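Local coordinates for endoglucanase (Uncultured bacterium, PDB 3X17), which probably hydrolyses internal beta-1,4-glucosidic bonds of cellulose as a glycoside hydrolase family 9 endoglucanase, at residues 122-127 / 548-553; 193-198 / 283-288; 343-348 / 385-390. All coordinates share one frame; numbering follows the deposited sequence.

Interaction 1. Residues 122-127 / 548-553; sequences AAARSY and PLVFVA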
loop_
_atom_site.group_PDB
_atom_site.type_symbol
_atom_site.label_atom_id
_atom_site.label_comp_id
_atom_site.label_asym_id
_atom_site.label_seq_id
_atom_site.Cartn_x
_atom_site.Cartn_y
_atom_site.Cartn_z
ATOM N N ALA A 122 -5.948 -9.265 7.358
ATOM C CA ALA A 122 -6.344 -8.056 8.035
ATOM C C ALA A 122 -6.232 -6.901 7.030
ATOM O O ALA A 122 -7.090 -6.011 6.976
ATOM C CB ALA A 122 -5.415 -7.807 9.249
ATOM N N ALA A 123 -5.132 -6.889 6.286
ATOM C CA ALA A 123 -4.858 -5.789 5.376
ATOM C C ALA A 123 -5.869 -5.761 4.268
ATOM O O ALA A 123 -6.271 -4.696 3.856
ATOM C CB ALA A 123 -3.451 -5.906 4.789
ATOM N N ALA A 124 -6.142 -6.921 3.672
ATOM C CA ALA A 124 -7.134 -7.022 2.602
ATOM C C ALA A 124 -8.561 -6.710 3.092
ATOM O O ALA A 124 -9.326 -6.020 2.415
ATOM C CB ALA A 124 -7.081 -8.395 1.949
ATOM N N ARG A 125 -8.947 -7.257 4.233
ATOM C CA ARG A 125 -10.295 -7.068 4.738
ATOM C C ARG A 125 -10.569 -5.644 5.192
ATOM O O ARG A 125 -11.668 -5.236 5.250
ATOM C CB ARG A 125 -10.718 -8.086 5.810
ATOM C CG ARG A 125 -12.236 -8.377 5.761
ATOM C CD ARG A 125 -12.782 -9.570 6.566
ATOM N NE ARG A 125 -13.123 -9.082 7.858
ATOM C CZ ARG A 125 -14.323 -8.936 8.358
ATOM N NH1 ARG A 125 -15.384 -9.332 7.726
ATOM N NH2 ARG A 125 -14.421 -8.405 9.523
ATOM N N SER A 126 -9.532 -4.895 5.478
ATOM C CA SER A 126 -9.687 -3.503 5.862
ATOM C C SER A 126 -10.425 -2.681 4.798
ATOM O O SER A 126 -11.197 -1.796 5.145
ATOM C CB SER A 126 -8.319 -2.892 6.196
ATOM O OG SER A 126 -7.611 -2.519 5.035
ATOM N N TYR A 127 -10.263 -3.027 3.514
ATOM C CA TYR A 127 -11.012 -2.366 2.444
ATOM C C TYR A 127 -12.529 -2.521 2.651
ATOM O O TYR A 127 -13.304 -1.576 2.462
ATOM C CB TYR A 127 -10.604 -2.922 1.065
ATOM C CG TYR A 127 -9.203 -2.527 0.657
ATOM C CD1 TYR A 127 -8.951 -1.277 0.151
ATOM C CD2 TYR A 127 -8.123 -3.371 0.877
ATOM C CE1 TYR A 127 -7.661 -0.843 -0.083
ATOM C CE2 TYR A 127 -6.824 -2.965 0.584
ATOM C CZ TYR A 127 -6.606 -1.703 0.087
ATOM O OH TYR A 127 -5.329 -1.272 -0.231
ATOM N N PRO A 548 0.172 -1.858 -1.507
ATOM C CA PRO A 548 1.432 -2.601 -1.592
ATOM C C PRO A 548 1.643 -3.497 -0.372
ATOM O O PRO A 548 2.396 -4.474 -0.451
ATOM C CB PRO A 548 2.506 -1.488 -1.654
ATOM C CG PRO A 548 1.839 -0.285 -1.016
ATOM C CD PRO A 548 0.383 -0.399 -1.408
ATOM N N LEU A 549 1.009 -3.164 0.754
ATOM C CA LEU A 549 1.019 -4.065 1.902
ATOM C C LEU A 549 0.371 -5.417 1.571
ATOM O O LEU A 549 0.916 -6.468 1.893
ATOM C CB LEU A 549 0.375 -3.424 3.152
ATOM C CG LEU A 549 0.216 -4.330 4.380
ATOM C CD1 LEU A 549 1.558 -4.940 4.853
ATOM C CD2 LEU A 549 -0.519 -3.619 5.548
ATOM N N VAL A 550 -0.814 -5.389 1.002
ATOM C CA VAL A 550 -1.465 -6.616 0.561
ATOM C C VAL A 550 -0.580 -7.347 -0.468
ATOM O O VAL A 550 -0.442 -8.559 -0.392
ATOM C CB VAL A 550 -2.861 -6.340 -0.078
ATOM C CG1 VAL A 550 -3.361 -7.566 -0.889
ATOM C CG2 VAL A 550 -3.877 -5.971 1.003
ATOM N N PHE A 551 0.069 -6.604 -1.379
ATOM C CA PHE A 551 0.980 -7.236 -2.351
ATOM C C PHE A 551 2.157 -7.974 -1.710
ATOM O O PHE A 551 2.362 -9.179 -1.947
ATOM C CB PHE A 551 1.474 -6.237 -3.403
ATOM C CG PHE A 551 2.306 -6.876 -4.503
ATOM C CD1 PHE A 551 3.674 -7.051 -4.349
ATOM C CD2 PHE A 551 1.708 -7.330 -5.670
ATOM C CE1 PHE A 551 4.437 -7.633 -5.351
ATOM C CE2 PHE A 551 2.460 -7.924 -6.665
ATOM C CZ PHE A 551 3.831 -8.061 -6.513
ATOM N N VAL A 552 2.884 -7.284 -0.841
ATOM C CA VAL A 552 4.087 -7.872 -0.277
ATOM C C VAL A 552 3.735 -9.001 0.691
ATOM O O VAL A 552 4.342 -10.076 0.649
ATOM C CB VAL A 552 5.033 -6.814 0.358
ATOM C CG1 VAL A 552 6.299 -7.478 0.870
ATOM C CG2 VAL A 552 5.413 -5.776 -0.682
ATOM N N ALA A 553 2.632 -8.824 1.416
ATOM C CA ALA A 553 2.181 -9.820 2.360
ATOM C C ALA A 553 1.766 -11.084 1.602
ATOM O O ALA A 553 2.039 -12.220 2.059
ATOM C CB ALA A 553 1.022 -9.287 3.182
#

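Interaction 2. Residues 193-198 / 283-288; sequences QLLKAY and AMAARI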
loop_
_atom_site.group_PDB
_atom_site.type_symbol
_atom_site.label_atom_id
_atom_site.label_comp_id
_atom_site.label_asym_id
_atom_site.label_seq_id
_atom_site.Cartn_x
_atom_site.Cartn_y
_atom_site.Cartn_z
ATOM N N GLN A 193 -3.253 -2.604 -7.945
ATOM C CA GLN A 193 -2.276 -3.295 -7.127
ATOM C C GLN A 193 -2.851 -4.524 -6.404
ATOM O O GLN A 193 -2.197 -5.556 -6.323
ATOM C CB GLN A 193 -1.564 -2.354 -6.153
ATOM C CG GLN A 193 -0.636 -1.351 -6.791
ATOM C CD GLN A 193 -0.087 -0.342 -5.777
ATOM O OE1 GLN A 193 0.980 -0.538 -5.202
ATOM N NE2 GLN A 193 -0.804 0.758 -5.590
ATOM N N LEU A 194 -4.086 -4.453 -5.930
ATOM C CA LEU A 194 -4.726 -5.671 -5.421
ATOM C C LEU A 194 -4.859 -6.711 -6.535
ATOM O O LEU A 194 -4.647 -7.913 -6.319
ATOM C CB LEU A 194 -6.089 -5.368 -4.784
ATOM C CG LEU A 194 -6.107 -4.306 -3.669
ATOM C CD1 LEU A 194 -7.566 -4.086 -3.196
ATOM C CD2 LEU A 194 -5.207 -4.659 -2.452
ATOM N N LEU A 195 -5.150 -6.249 -7.742
ATOM C CA LEU A 195 -5.347 -7.170 -8.848
ATOM C C LEU A 195 -4.045 -7.918 -9.118
ATOM O O LEU A 195 -4.046 -9.125 -9.376
ATOM C CB LEU A 195 -5.773 -6.424 -10.122
ATOM C CG LEU A 195 -7.273 -6.153 -10.293
ATOM C CD1 LEU A 195 -7.460 -5.227 -11.489
ATOM C CD2 LEU A 195 -8.075 -7.446 -10.502
ATOM N N LYS A 196 -2.935 -7.191 -9.052
ATOM C CA LYS A 196 -1.621 -7.756 -9.357
ATOM C C LYS A 196 -1.203 -8.729 -8.273
ATOM O O LYS A 196 -0.539 -9.721 -8.553
ATOM C CB LYS A 196 -0.597 -6.617 -9.455
ATOM C CG LYS A 196 0.632 -6.948 -10.239
ATOM C CD LYS A 196 0.288 -7.407 -11.658
ATOM C CE LYS A 196 1.423 -8.294 -12.175
ATOM N NZ LYS A 196 0.994 -9.001 -13.425
ATOM N N ALA A 197 -1.485 -8.380 -7.014
ATOM C CA ALA A 197 -1.304 -9.313 -5.915
ATOM C C ALA A 197 -2.008 -10.638 -6.226
ATOM O O ALA A 197 -1.460 -11.714 -5.970
ATOM C CB ALA A 197 -1.845 -8.732 -4.615
ATOM N N TYR A 198 -3.265 -10.552 -6.640
ATOM C CA TYR A 198 -4.012 -11.754 -6.893
ATOM C C TYR A 198 -3.440 -12.508 -8.080
ATOM O O TYR A 198 -3.247 -13.708 -8.014
ATOM C CB TYR A 198 -5.499 -11.497 -7.119
ATOM C CG TYR A 198 -6.198 -12.763 -7.607
ATOM C CD1 TYR A 198 -6.580 -13.765 -6.699
ATOM C CD2 TYR A 198 -6.306 -13.035 -8.967
ATOM C CE1 TYR A 198 -7.170 -14.944 -7.139
ATOM C CE2 TYR A 198 -6.837 -14.245 -9.419
ATOM C CZ TYR A 198 -7.257 -15.186 -8.503
ATOM O OH TYR A 198 -7.792 -16.346 -8.956
ATOM N N ALA A 283 -8.818 -2.430 -17.698
ATOM C CA ALA A 283 -8.235 -3.384 -18.664
ATOM C C ALA A 283 -7.536 -4.545 -17.949
ATOM O O ALA A 283 -7.609 -5.688 -18.392
ATOM C CB ALA A 283 -7.279 -2.695 -19.609
ATOM N N MET A 284 -6.819 -4.252 -16.863
ATOM C CA MET A 284 -6.361 -5.321 -15.978
ATOM C C MET A 284 -7.480 -6.254 -15.504
ATOM O O MET A 284 -7.287 -7.447 -15.415
ATOM C CB MET A 284 -5.601 -4.759 -14.778
ATOM C CG MET A 284 -4.220 -4.278 -15.137
ATOM S SD MET A 284 -3.490 -3.360 -13.772
ATOM C CE MET A 284 -2.919 -4.733 -12.762
ATOM N N ALA A 285 -8.603 -5.692 -15.072
ATOM C CA ALA A 285 -9.677 -6.510 -14.505
ATOM C C ALA A 285 -10.282 -7.364 -15.604
ATOM O O ALA A 285 -10.758 -8.481 -15.347
ATOM C CB ALA A 285 -10.757 -5.626 -13.873
ATOM N N ALA A 286 -10.315 -6.810 -16.814
ATOM C CA ALA A 286 -10.844 -7.547 -17.957
ATOM C C ALA A 286 -10.052 -8.847 -18.151
ATOM O O ALA A 286 -10.628 -9.882 -18.470
ATOM C CB ALA A 286 -10.804 -6.686 -19.220
ATOM N N ARG A 287 -8.760 -8.795 -17.941
ATOM C CA ARG A 287 -7.912 -9.937 -18.103
ATOM C C ARG A 287 -8.092 -10.864 -16.932
ATOM O O ARG A 287 -8.166 -12.038 -17.089
ATOM C CB ARG A 287 -6.451 -9.508 -18.226
ATOM C CG ARG A 287 -5.435 -10.592 -18.022
ATOM C CD ARG A 287 -4.263 -10.121 -17.212
ATOM N NE ARG A 287 -3.805 -8.869 -17.714
ATOM C CZ ARG A 287 -3.153 -7.938 -17.044
ATOM N NH1 ARG A 287 -2.811 -8.085 -15.802
ATOM N NH2 ARG A 287 -2.827 -6.852 -17.675
ATOM N N ILE A 288 -8.169 -10.313 -15.751
ATOM C CA ILE A 288 -8.086 -11.133 -14.563
ATOM C C ILE A 288 -9.435 -11.771 -14.197
ATOM O O ILE A 288 -9.469 -12.874 -13.637
ATOM C CB ILE A 288 -7.467 -10.330 -13.389
ATOM C CG1 ILE A 288 -5.979 -10.107 -13.624
ATOM C CG2 ILE A 288 -7.653 -11.022 -12.076
ATOM C CD1 ILE A 288 -5.394 -9.042 -12.721
#

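Interaction 3. Residues 343-348 / 385-390; sequences AAVELW and FDYVTL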
loop_
_atom_site.group_PDB
_atom_site.type_symbol
_atom_site.label_atom_id
_atom_site.label_comp_id
_atom_site.label_asym_id
_atom_site.label_seq_id
_atom_site.Cartn_x
_atom_site.Cartn_y
_atom_site.Cartn_z
ATOM N N ALA A 343 -2.070 2.652 -19.221
ATOM C CA ALA A 343 -3.333 2.286 -19.850
ATOM C C ALA A 343 -3.107 1.619 -21.207
ATOM O O ALA A 343 -3.708 0.581 -21.498
ATOM C CB ALA A 343 -4.258 3.527 -19.973
ATOM N N ALA A 344 -2.246 2.212 -22.035
ATOM C CA ALA A 344 -1.854 1.571 -23.308
ATOM C C ALA A 344 -1.366 0.128 -23.168
ATOM O O ALA A 344 -1.838 -0.761 -23.874
ATOM C CB ALA A 344 -0.833 2.428 -24.089
ATOM N N VAL A 345 -0.442 -0.110 -22.248
ATOM C CA VAL A 345 0.051 -1.473 -21.993
ATOM C C VAL A 345 -1.095 -2.418 -21.664
ATOM O O VAL A 345 -1.249 -3.448 -22.313
ATOM C CB VAL A 345 1.104 -1.492 -20.844
ATOM C CG1 VAL A 345 1.416 -2.928 -20.415
ATOM C CG2 VAL A 345 2.385 -0.783 -21.306
ATOM N N GLU A 346 -1.899 -2.074 -20.654
ATOM C CA GLU A 346 -2.964 -2.986 -20.178
ATOM C C GLU A 346 -4.018 -3.275 -21.265
ATOM O O GLU A 346 -4.477 -4.406 -21.429
ATOM C CB GLU A 346 -3.632 -2.439 -18.918
ATOM C CG GLU A 346 -2.647 -2.116 -17.798
ATOM C CD GLU A 346 -1.821 -3.329 -17.338
ATOM O OE1 GLU A 346 -2.086 -4.471 -17.784
ATOM O OE2 GLU A 346 -0.959 -3.151 -16.457
ATOM N N LEU A 347 -4.373 -2.255 -22.031
ATOM C CA LEU A 347 -5.295 -2.450 -23.135
ATOM C C LEU A 347 -4.671 -3.322 -24.232
ATOM O O LEU A 347 -5.350 -4.174 -24.803
ATOM C CB LEU A 347 -5.764 -1.098 -23.702
ATOM C CG LEU A 347 -6.953 -0.515 -22.906
ATOM C CD1 LEU A 347 -7.090 0.998 -23.100
ATOM C CD2 LEU A 347 -8.227 -1.241 -23.316
ATOM N N TRP A 348 -3.415 -3.032 -24.576
ATOM C CA TRP A 348 -2.652 -3.876 -25.502
ATOM C C TRP A 348 -2.626 -5.340 -25.060
ATOM O O TRP A 348 -2.804 -6.247 -25.881
ATOM C CB TRP A 348 -1.215 -3.367 -25.669
ATOM C CG TRP A 348 -0.421 -4.248 -26.600
ATOM C CD1 TRP A 348 -0.744 -4.575 -27.900
ATOM C CD2 TRP A 348 0.737 -5.020 -26.275
ATOM N NE1 TRP A 348 0.164 -5.467 -28.407
ATOM C CE2 TRP A 348 1.077 -5.772 -27.431
ATOM C CE3 TRP A 348 1.556 -5.106 -25.149
ATOM C CZ2 TRP A 348 2.193 -6.594 -27.482
ATOM C CZ3 TRP A 348 2.660 -5.943 -25.196
ATOM C CH2 TRP A 348 2.968 -6.675 -26.351
ATOM N N PHE A 385 6.011 -3.986 -16.043
ATOM C CA PHE A 385 5.991 -5.382 -15.626
ATOM C C PHE A 385 5.025 -6.190 -16.472
ATOM O O PHE A 385 5.310 -7.331 -16.811
ATOM C CB PHE A 385 5.632 -5.506 -14.142
ATOM C CG PHE A 385 5.866 -6.890 -13.564
ATOM C CD1 PHE A 385 7.170 -7.340 -13.283
ATOM C CD2 PHE A 385 4.799 -7.750 -13.342
ATOM C CE1 PHE A 385 7.390 -8.630 -12.817
ATOM C CE2 PHE A 385 5.008 -9.017 -12.816
ATOM C CZ PHE A 385 6.315 -9.459 -12.545
ATOM N N ASP A 386 3.857 -5.617 -16.773
ATOM C CA ASP A 386 2.792 -6.367 -17.440
ATOM C C ASP A 386 3.113 -6.540 -18.920
ATOM O O ASP A 386 2.878 -7.602 -19.501
ATOM C CB ASP A 386 1.436 -5.674 -17.279
ATOM C CG ASP A 386 0.782 -5.996 -15.951
ATOM O OD1 ASP A 386 1.358 -6.827 -15.201
ATOM O OD2 ASP A 386 -0.251 -5.371 -15.615
ATOM N N TYR A 387 3.686 -5.510 -19.522
ATOM C CA TYR A 387 4.254 -5.643 -20.854
ATOM C C TYR A 387 5.291 -6.797 -20.988
ATOM O O TYR A 387 5.123 -7.693 -21.816
ATOM C CB TYR A 387 4.903 -4.334 -21.285
ATOM C CG TYR A 387 5.336 -4.336 -22.747
ATOM C CD1 TYR A 387 6.386 -5.155 -23.184
ATOM C CD2 TYR A 387 4.751 -3.467 -23.663
ATOM C CE1 TYR A 387 6.817 -5.133 -24.508
ATOM C CE2 TYR A 387 5.180 -3.423 -24.987
ATOM C CZ TYR A 387 6.195 -4.278 -25.414
ATOM O OH TYR A 387 6.591 -4.248 -26.745
ATOM N N VAL A 388 6.349 -6.746 -20.168
ATOM C CA VAL A 388 7.357 -7.800 -20.097
ATOM C C VAL A 388 6.753 -9.193 -19.825
ATOM O O VAL A 388 7.034 -10.136 -20.565
ATOM C CB VAL A 388 8.516 -7.444 -19.080
ATOM C CG1 VAL A 388 9.427 -8.637 -18.863
ATOM C CG2 VAL A 388 9.353 -6.236 -19.594
ATOM N N THR A 389 5.879 -9.323 -18.824
ATOM C CA THR A 389 5.419 -10.658 -18.406
ATOM C C THR A 389 4.166 -11.173 -19.094
ATOM O O THR A 389 3.861 -12.353 -18.997
ATOM C CB THR A 389 5.227 -10.779 -16.915
ATOM O OG1 THR A 389 4.201 -9.855 -16.480
ATOM C CG2 THR A 389 6.566 -10.486 -16.202
ATOM N N LEU A 390 3.379 -10.277 -19.673
ATOM C CA LEU A 390 2.042 -10.661 -20.143
ATOM C C LEU A 390 1.799 -10.285 -21.602
ATOM O O LEU A 390 0.942 -10.874 -22.243
ATOM C CB LEU A 390 0.948 -10.053 -19.270
ATOM C CG LEU A 390 0.337 -10.840 -18.112
ATOM C CD1 LEU A 390 1.159 -12.022 -17.660
ATOM C CD2 LEU A 390 -0.035 -9.921 -16.937
#

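Interaction 1. Residues 122-127 / 548-553
A123 and V550 meet where the first and last helices of the chain pass side by side, a contact with no hydrogen bond across it, made by carbon atoms and one backbone N. The two helix segments run nearly antiparallel, at 147°, and their axes come within 9.2 Å, a spacing that small alanines on one side help to permit. V550 supplies the projecting group. Its CG2 stands beside its own backbone N and anti to the carbonyl carbon (chi1, measured to CG1, is 164°), and from there it reaches between three residues of the facing helix. The methyl lies 3.8 Å from A123 CB and 3.6 Å from the backbone N of A124, with A124 CB slightly farther off. Y127 meets the same methyl with the rim of its ring: CE2 is 4.2 Å from V550 CG2, which sits near the ring plane and not over a face. L549 also brings its CD2 branch against A123 CB at 3.8 Å, so one alanine methyl is touched by two neighbouring side chains of the opposite helix. S126 OG donates to A123 O at 2.8 Å, arriving 38° above the carbonyl plane, and the same oxygen also accepts from N546 ND2. The hydroxyl of Y127 is hydrogen-bonded to I543 O, which ties the far end of its ring to the helix that carries V550. Pairing of the first and last helices of the family 9 region is consistent with closure of the (alpha/alpha)6 barrel. Helix 184-200 adjoins both partners, its L194 touching V550 and Y127, while helix 435-452 packs on helix 543-558, L440 against L549 and M444 against P548 and F551.

Interaction 2. Residues 193-198 / 283-288
K196 NZ is gripped by two acids, E199 OE1 and D386 OD1, while the aliphatic part of the same side chain brings CD to 4.3 Å from M284 CE across the contact. R287 NH1 approaches NZ to 4.6 Å without touching it; these like charges share E199 OE1 as a salt-bridge partner, which would probably offset their repulsion. Apart from these charged ends the interface is apolar, and L195 carries it. Its CG stands beside the backbone N (chi1 -86°), and the two methyls then diverge. CD1 lies 3.8 Å from M284 CB and touches the backbone N of A285, whereas CD2 packs on the CD1 and CG2 methyls of I288. The two side chains cross obliquely, and I288 CD1 reaches past the branch of the leucine to within 3.7 Å of L195 CB. An alanine at L195 would probably leave a gap against M284 and A285 and deprive the CG2 methyl of I288 of its leucine partner, since the remaining CB meets just the tip of the isoleucine. One turn on, Y198 and I288 lie alongside with their ends pointing opposite ways, with Y198 CD2 3.9 Å from I288 CG2. The two segments run the same way, at 27°, with axes 10.2 Å apart at their closest. That shared direction is consistent with membership of one layer of the (alpha/alpha)6 barrel, in which neighbouring helices of a layer are roughly parallel. Helix 221-235 fills in along the L195 flank, with V226 against L195, I222 against Y198 and L230 against A285. On the K196 flank lie helix 337-351, whose W342 and E346 touch M284, and helix 381-390, whose F385 and L390 touch K196.

Interaction 3. Residues 343-348 / 385-390
V345 begins the contact between two helix segments of the (alpha/alpha)6 barrel running in the same general direction, 24° apart, with axes 9.3 Å apart at their closest. Its CG1, anti to the backbone N, lies 3.6 Å from Y387 N, and CG2 sits at the edge of the tyrosine ring, near its plane; the two side chains cross at about a right angle. E346 comes next. Bent at chi2 (-59°), its chain carries the carboxylate over to D386, where E346 OE2 and D386 OD2 are 2.5 Å apart and the carboxylate planes are turned 80° against each other. This buried acid pair is set among bases: R287 forms a salt bridge with E346, and K196 does so with D386, which would probably help to accommodate two acid groups so close together. A turn beyond V345, W348 directs its six-membered ring at Y387. The ring planes meet obliquely, and H357 meets the indole edge-to-face. Y387 is held at its far end, where OH is hydrogen-bonded to D395 N. W348 CZ3 lies over one face of the tyrosine ring, offset toward the rim, 3.6 Å from CE2 of Y387.

The three contacts illustrate how one barrel combines apolar and ionic joints. Interactions 1 and 2, with centres 15 Å apart, are joined by packing: L194 CD2 lies 3.7 Å from V550 CB, and A197 backs onto F551. Interactions 2 and 3, centred 11 Å apart, are linked by salt bridges as well as packing, K196 NZ to D386 OD1 at 2.8 Å and R287 NH2 to E346 OE1 at 2.5 Å. Interactions 1 and 3 do not touch; their centres are 23 Å apart. Bound metals lie at a remove: a calcium ion is about 10 Å from the Y198 side chain, and the zinc ion about 13 Å from that of Y127.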